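Local coordinates for dihydrodipicolinate reductase N-terminus domain-containing protein (Mycobacterium smegmatis, PDB 6IAQ), which probably catalyses NADP-dependent reductive amination of ketones to amines, as a native amine dehydrogenase with a Rossmann-type cofactor domain, at residues E176-Q181 against E238-D243; A188-W193 against I250-I255. All blocks are in the same frame, centred on the assembly; numbering follows the deposited sequence.

Contact 1: residues E176-Q181 against E238-D243. With NAP (NADP nicotinamide-adenine-dinucleotide phosphate), chain F.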
# COMPACT_ATOMS: atom_id res chain seq x y z
N GLU A 176 28.86 8.28 5.08
CA GLU A 176 28.40 9.26 4.05
C GLU A 176 27.18 9.98 4.64
O GLU A 176 27.12 11.21 4.56
CB GLU A 176 28.07 8.56 2.73
CG GLU A 176 27.39 9.48 1.72
CD GLU A 176 28.27 10.55 1.11
OE1 GLU A 176 29.48 10.36 1.12
OE2 GLU A 176 27.76 11.59 0.69
N LEU A 177 26.22 9.25 5.19
CA LEU A 177 24.93 9.84 5.65
C LEU A 177 25.16 10.57 6.99
O LEU A 177 24.66 11.67 7.12
CB LEU A 177 23.88 8.73 5.76
CG LEU A 177 22.46 9.18 6.12
CD1 LEU A 177 22.01 10.38 5.31
CD2 LEU A 177 21.49 8.03 5.98
N ALA A 178 25.96 9.99 7.88
CA ALA A 178 26.27 10.57 9.23
C ALA A 178 26.93 11.93 9.04
O ALA A 178 26.50 12.91 9.66
CB ALA A 178 27.12 9.61 10.04
N THR A 179 27.88 12.03 8.12
CA THR A 179 28.57 13.31 7.82
C THR A 179 27.58 14.29 7.19
O THR A 179 27.60 15.46 7.56
CB THR A 179 29.79 13.08 6.92
OG1 THR A 179 30.63 12.18 7.64
CG2 THR A 179 30.51 14.36 6.59
N ALA A 180 26.72 13.85 6.28
CA ALA A 180 25.73 14.74 5.64
C ALA A 180 24.66 15.22 6.65
O ALA A 180 24.03 16.25 6.41
CB ALA A 180 25.12 14.06 4.46
N GLN A 181 24.46 14.48 7.72
CA GLN A 181 23.50 14.83 8.81
C GLN A 181 24.18 15.75 9.83
O GLN A 181 23.52 16.11 10.81
CB GLN A 181 22.95 13.56 9.47
CG GLN A 181 22.00 12.77 8.58
CD GLN A 181 20.84 13.60 8.08
OE1 GLN A 181 20.72 13.88 6.89
NE2 GLN A 181 19.96 14.01 9.00
N GLU A 238 28.29 5.34 16.55
CA GLU A 238 28.96 4.16 15.97
C GLU A 238 29.25 4.42 14.49
O GLU A 238 30.25 3.89 13.97
CB GLU A 238 28.15 2.89 16.23
CG GLU A 238 28.16 2.47 17.68
CD GLU A 238 29.54 2.40 18.32
OE1 GLU A 238 29.70 2.96 19.43
OE2 GLU A 238 30.46 1.81 17.71
N ALA A 239 28.43 5.20 13.79
CA ALA A 239 28.62 5.42 12.34
C ALA A 239 29.96 6.15 12.09
O ALA A 239 30.62 5.83 11.10
CB ALA A 239 27.47 6.18 11.74
N LEU A 240 30.31 7.12 12.94
CA LEU A 240 31.56 7.92 12.76
C LEU A 240 32.66 7.50 13.75
O LEU A 240 33.79 7.94 13.58
CB LEU A 240 31.20 9.40 12.86
CG LEU A 240 30.41 9.93 11.67
CD1 LEU A 240 29.98 11.37 11.87
CD2 LEU A 240 31.18 9.80 10.38
N GLY A 241 32.37 6.61 14.69
CA GLY A 241 33.28 6.23 15.79
C GLY A 241 33.75 7.45 16.55
O GLY A 241 34.95 7.53 16.81
N ILE A 242 32.84 8.37 16.91
CA ILE A 242 33.20 9.60 17.68
C ILE A 242 32.32 9.69 18.93
O ILE A 242 31.14 9.26 18.88
CB ILE A 242 33.11 10.87 16.83
CG1 ILE A 242 31.68 11.15 16.35
CG2 ILE A 242 34.11 10.81 15.68
CD1 ILE A 242 31.52 12.45 15.58
N ASP A 243 32.88 10.29 19.98
CA ASP A 243 32.12 10.72 21.18
C ASP A 243 31.41 12.03 20.85
O ASP A 243 31.99 12.85 20.16
CB ASP A 243 33.02 10.81 22.41
CG ASP A 243 33.58 9.46 22.82
OD1 ASP A 243 32.88 8.44 22.61
OD2 ASP A 243 34.69 9.43 23.35
PA NAP F . 28.44 4.42 3.57
O1A NAP F . 28.55 3.27 4.46
O2A NAP F . 29.22 5.75 3.77
O5B NAP F . 28.74 3.86 2.07
C5B NAP F . 29.01 4.73 0.96
C4B NAP F . 29.92 3.98 -0.01
O4B NAP F . 30.18 4.75 -1.18
C3B NAP F . 31.31 3.59 0.57
O3B NAP F . 31.43 2.17 0.28
C2B NAP F . 32.35 4.35 -0.25
O2B NAP F . 33.53 3.58 -0.56
C1B NAP F . 31.58 4.48 -1.53
N9A NAP F . 31.97 5.56 -2.44
C8A NAP F . 32.01 6.89 -2.23
N7A NAP F . 32.33 7.49 -3.38
C5A NAP F . 32.41 6.53 -4.34
C6A NAP F . 32.69 6.44 -5.79
N6A NAP F . 32.95 7.53 -6.50
N1A NAP F . 32.68 5.24 -6.37
C2A NAP F . 32.42 4.10 -5.72
N3A NAP F . 32.15 4.07 -4.39
C4A NAP F . 32.18 5.25 -3.71
O3 NAP F . 26.88 4.93 3.45
PN NAP F . 25.55 3.94 3.39
O1N NAP F . 24.85 3.83 4.71
O2N NAP F . 25.86 2.67 2.67
O5D NAP F . 24.76 4.97 2.46
C5D NAP F . 25.05 5.26 1.09
C4D NAP F . 24.11 6.25 0.45
O4D NAP F . 22.78 5.63 0.40
C3D NAP F . 24.05 7.53 1.23
O3D NAP F . 24.03 8.68 0.39
C2D NAP F . 22.72 7.41 1.99
O2D NAP F . 22.22 8.71 2.31
C1D NAP F . 21.88 6.57 0.98
N1N NAP F . 20.79 5.84 1.66
C2N NAP F . 19.57 5.96 1.16
C3N NAP F . 18.51 5.34 1.80
C7N NAP F . 17.11 5.41 1.24
O7N NAP F . 16.22 4.97 1.97
N7N NAP F . 16.87 5.89 0.01
C4N NAP F . 18.76 4.59 2.95
C5N NAP F . 20.05 4.47 3.45
C6N NAP F . 21.05 5.11 2.76
P2B NAP F . 34.52 3.04 0.56
O1X NAP F . 33.81 1.97 1.35
O2X NAP F . 35.61 2.30 -0.22
O3X NAP F . 34.88 4.37 1.23
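The methyl group of Ala178 meets Ala239 and Leu240 where the short helix 175-180 packs against the beta hairpin of strands 235-237 and 242-244. In this hairpin Gly241 and Ile242 form a G1 bulge facing Ser237. Ala178 CB lies 3.8 Å from Ala239 CB and 3.7 Å from Leu240 CG. Leu240 carries most of the hairpin side. Its CG stands anti to its own carbonyl carbon (chi1 -71°), which turns the branched end onto the helix. Leu240 CD1 rests on the Ala178 methyl, while Leu240 CD2 comes within 3.7 Å of Thr179 OG1. The Thr179 and Leu240 side chains cross at about a right angle. Thr179 OG1 is hydrogen-bonded to the carbonyl of Pro175, one turn back. Asp171 takes the backbone N-H groups of Glu238 and Ala239 and ties the hairpin to the approach to the helix. The start of the helix faces the NADP. Leu177 has CG anti to its backbone N (chi1 -176°), which carries the isobutyl group to the nicotinamide-side ribose. Leu177 CD1 packs 3.4 Å from the ribose hydroxyl O2D of the NADP. Glu176 N donates to the NADP phosphate oxygen O2A at 2.9 Å, with an N-H...O angle of 158°.

Contact 2: residues A188-W193 against I250-I255; sequences AEFDEW and IGFTDI
Phe252 on strand 249-260 points its side chain at Phe190 and Trp193 of helix 187-195. Phe252 CB meets the end of the Phe190 ring, 3.8 Å from Phe190 CZ and equally near Phe190 CE2. From there CG lies between the backbone N and the carbonyl carbon (chi1 61°). This torsion sends the ring toward Trp193. Phe252 CD2 sits at the edge of the Phe190 ring, in its plane, 4.0 Å from Phe190 CE2. One atom further, Phe252 CE2 changes partner and touches Trp193 CH2 at 3.7 Å. Phe252 CZ, at the tip, is still 4.2 Å from Trp193 CH2. The Phe252 ring and the six-membered ring of Trp193 are oblique, with planes at 39° and centroids 5.6 Å apart. Within the helix, Trp193 CE3 lies 4.0 Å above one face of the Phe190 ring, toward its rim, and both residues touch Phe252. Asp254 OD2 lies at the edge of the Phe252 ring, in its plane. Arg199 makes a cation-pi contact with Phe252 and a salt bridge with Asp254 OD1. The helix runs over the mixed sheet that holds strand 249-260. The axes of segments 188-193 and 250-255 come within 11.5 Å, at 39° to each other. Phe190 also rests on Thr226 and Pro228 of the adjacent antiparallel strand 219-230.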
# COMPACT_ATOMS: atom_id res chain seq x y z
N ALA A 188 27.10 26.35 15.77
CA ALA A 188 27.56 27.46 14.90
C ALA A 188 27.92 26.93 13.51
O ALA A 188 27.47 27.54 12.49
CB ALA A 188 28.71 28.20 15.55
N GLU A 189 28.64 25.80 13.44
CA GLU A 189 28.95 25.14 12.13
C GLU A 189 27.63 24.78 11.42
O GLU A 189 27.49 25.03 10.19
CB GLU A 189 29.82 23.91 12.35
CG GLU A 189 31.27 24.23 12.68
CD GLU A 189 32.11 23.06 13.17
OE1 GLU A 189 31.54 22.06 13.65
OE2 GLU A 189 33.32 23.14 13.11
N PHE A 190 26.67 24.25 12.18
CA PHE A 190 25.37 23.80 11.62
C PHE A 190 24.64 25.01 11.04
O PHE A 190 24.08 24.92 9.94
CB PHE A 190 24.49 23.09 12.67
CG PHE A 190 23.20 22.57 12.08
CD1 PHE A 190 22.10 23.39 11.95
CD2 PHE A 190 23.12 21.27 11.58
CE1 PHE A 190 20.92 22.91 11.38
CE2 PHE A 190 21.95 20.82 10.98
CZ PHE A 190 20.86 21.63 10.87
N ASP A 191 24.60 26.11 11.79
CA ASP A 191 23.81 27.30 11.37
C ASP A 191 24.42 27.88 10.08
O ASP A 191 23.63 28.35 9.23
CB ASP A 191 23.73 28.35 12.48
CG ASP A 191 22.73 29.46 12.19
OD1 ASP A 191 21.56 29.15 11.89
OD2 ASP A 191 23.15 30.63 12.21
N GLU A 192 25.75 27.87 9.93
CA GLU A 192 26.41 28.38 8.70
C GLU A 192 26.03 27.44 7.54
O GLU A 192 25.62 27.91 6.47
CB GLU A 192 27.91 28.49 8.89
CG GLU A 192 28.60 29.25 7.77
CD GLU A 192 30.12 29.20 7.85
OE1 GLU A 192 30.65 28.96 8.97
OE2 GLU A 192 30.77 29.38 6.80
N TRP A 193 26.13 26.13 7.77
CA TRP A 193 25.81 25.11 6.73
C TRP A 193 24.35 25.23 6.27
O TRP A 193 24.10 25.28 5.04
CB TRP A 193 26.12 23.72 7.26
CG TRP A 193 25.64 22.64 6.34
CD1 TRP A 193 26.26 22.20 5.21
CD2 TRP A 193 24.43 21.88 6.48
NE1 TRP A 193 25.52 21.20 4.63
CE2 TRP A 193 24.40 20.97 5.40
CE3 TRP A 193 23.39 21.86 7.41
CZ2 TRP A 193 23.35 20.08 5.22
CZ3 TRP A 193 22.36 20.96 7.24
CH2 TRP A 193 22.34 20.09 6.16
N ILE A 250 23.64 16.17 16.53
CA ILE A 250 23.58 14.69 16.33
C ILE A 250 22.71 14.34 15.12
O ILE A 250 22.43 13.15 14.94
CB ILE A 250 23.10 13.97 17.60
CG1 ILE A 250 21.67 14.39 17.99
CG2 ILE A 250 24.09 14.16 18.73
CD1 ILE A 250 21.06 13.56 19.11
N GLY A 251 22.31 15.35 14.34
CA GLY A 251 21.46 15.16 13.17
C GLY A 251 20.60 16.35 12.97
O GLY A 251 20.91 17.42 13.51
N PHE A 252 19.51 16.19 12.23
CA PHE A 252 18.57 17.31 12.04
C PHE A 252 17.18 16.78 11.70
O PHE A 252 17.03 15.63 11.25
CB PHE A 252 19.07 18.32 11.00
CG PHE A 252 19.28 17.82 9.59
CD1 PHE A 252 18.21 17.65 8.72
CD2 PHE A 252 20.56 17.62 9.10
CE1 PHE A 252 18.41 17.21 7.42
CE2 PHE A 252 20.75 17.16 7.81
CZ PHE A 252 19.68 16.98 6.97
N THR A 253 16.23 17.70 11.86
CA THR A 253 14.80 17.50 11.57
C THR A 253 14.39 18.52 10.51
O THR A 253 14.63 19.71 10.73
CB THR A 253 13.97 17.59 12.86
OG1 THR A 253 14.44 16.58 13.77
CG2 THR A 253 12.48 17.47 12.55
N ASP A 254 13.82 18.05 9.42
CA ASP A 254 13.23 18.88 8.35
C ASP A 254 11.71 18.83 8.49
O ASP A 254 11.20 17.79 8.86
CB ASP A 254 13.56 18.39 6.94
CG ASP A 254 15.03 18.30 6.59
OD1 ASP A 254 15.78 19.24 6.91
OD2 ASP A 254 15.42 17.26 5.98
N ILE A 255 11.03 19.88 8.06
CA ILE A 255 9.57 19.90 7.79
C ILE A 255 9.37 20.55 6.43
O ILE A 255 9.94 21.61 6.19
CB ILE A 255 8.78 20.58 8.92
CG1 ILE A 255 7.27 20.54 8.64
CG2 ILE A 255 9.26 21.99 9.17
CD1 ILE A 255 6.43 20.61 9.91

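The centres of contacts 1 and 2 lie about 14 Å apart, both in the part of the chain matching the 2,4-diaminopentanoate dehydrogenase C-terminal family. Their segments alternate along the chain. Helix 175-180 is followed by helix 187-195, then strands 242-244 and 249-260 come in the same order. The two contacts also touch directly. Gln181 OE1 is 3.3 Å from Phe252 CZ, and Ala180 O is 3.7 Å from Phe252 CE2. Contact 1 borders the NADP, whereas the Phe252 side chain of contact 2 is about 10 Å from it. Together they give continuous packing from the cofactor-binding helix to the mixed sheet.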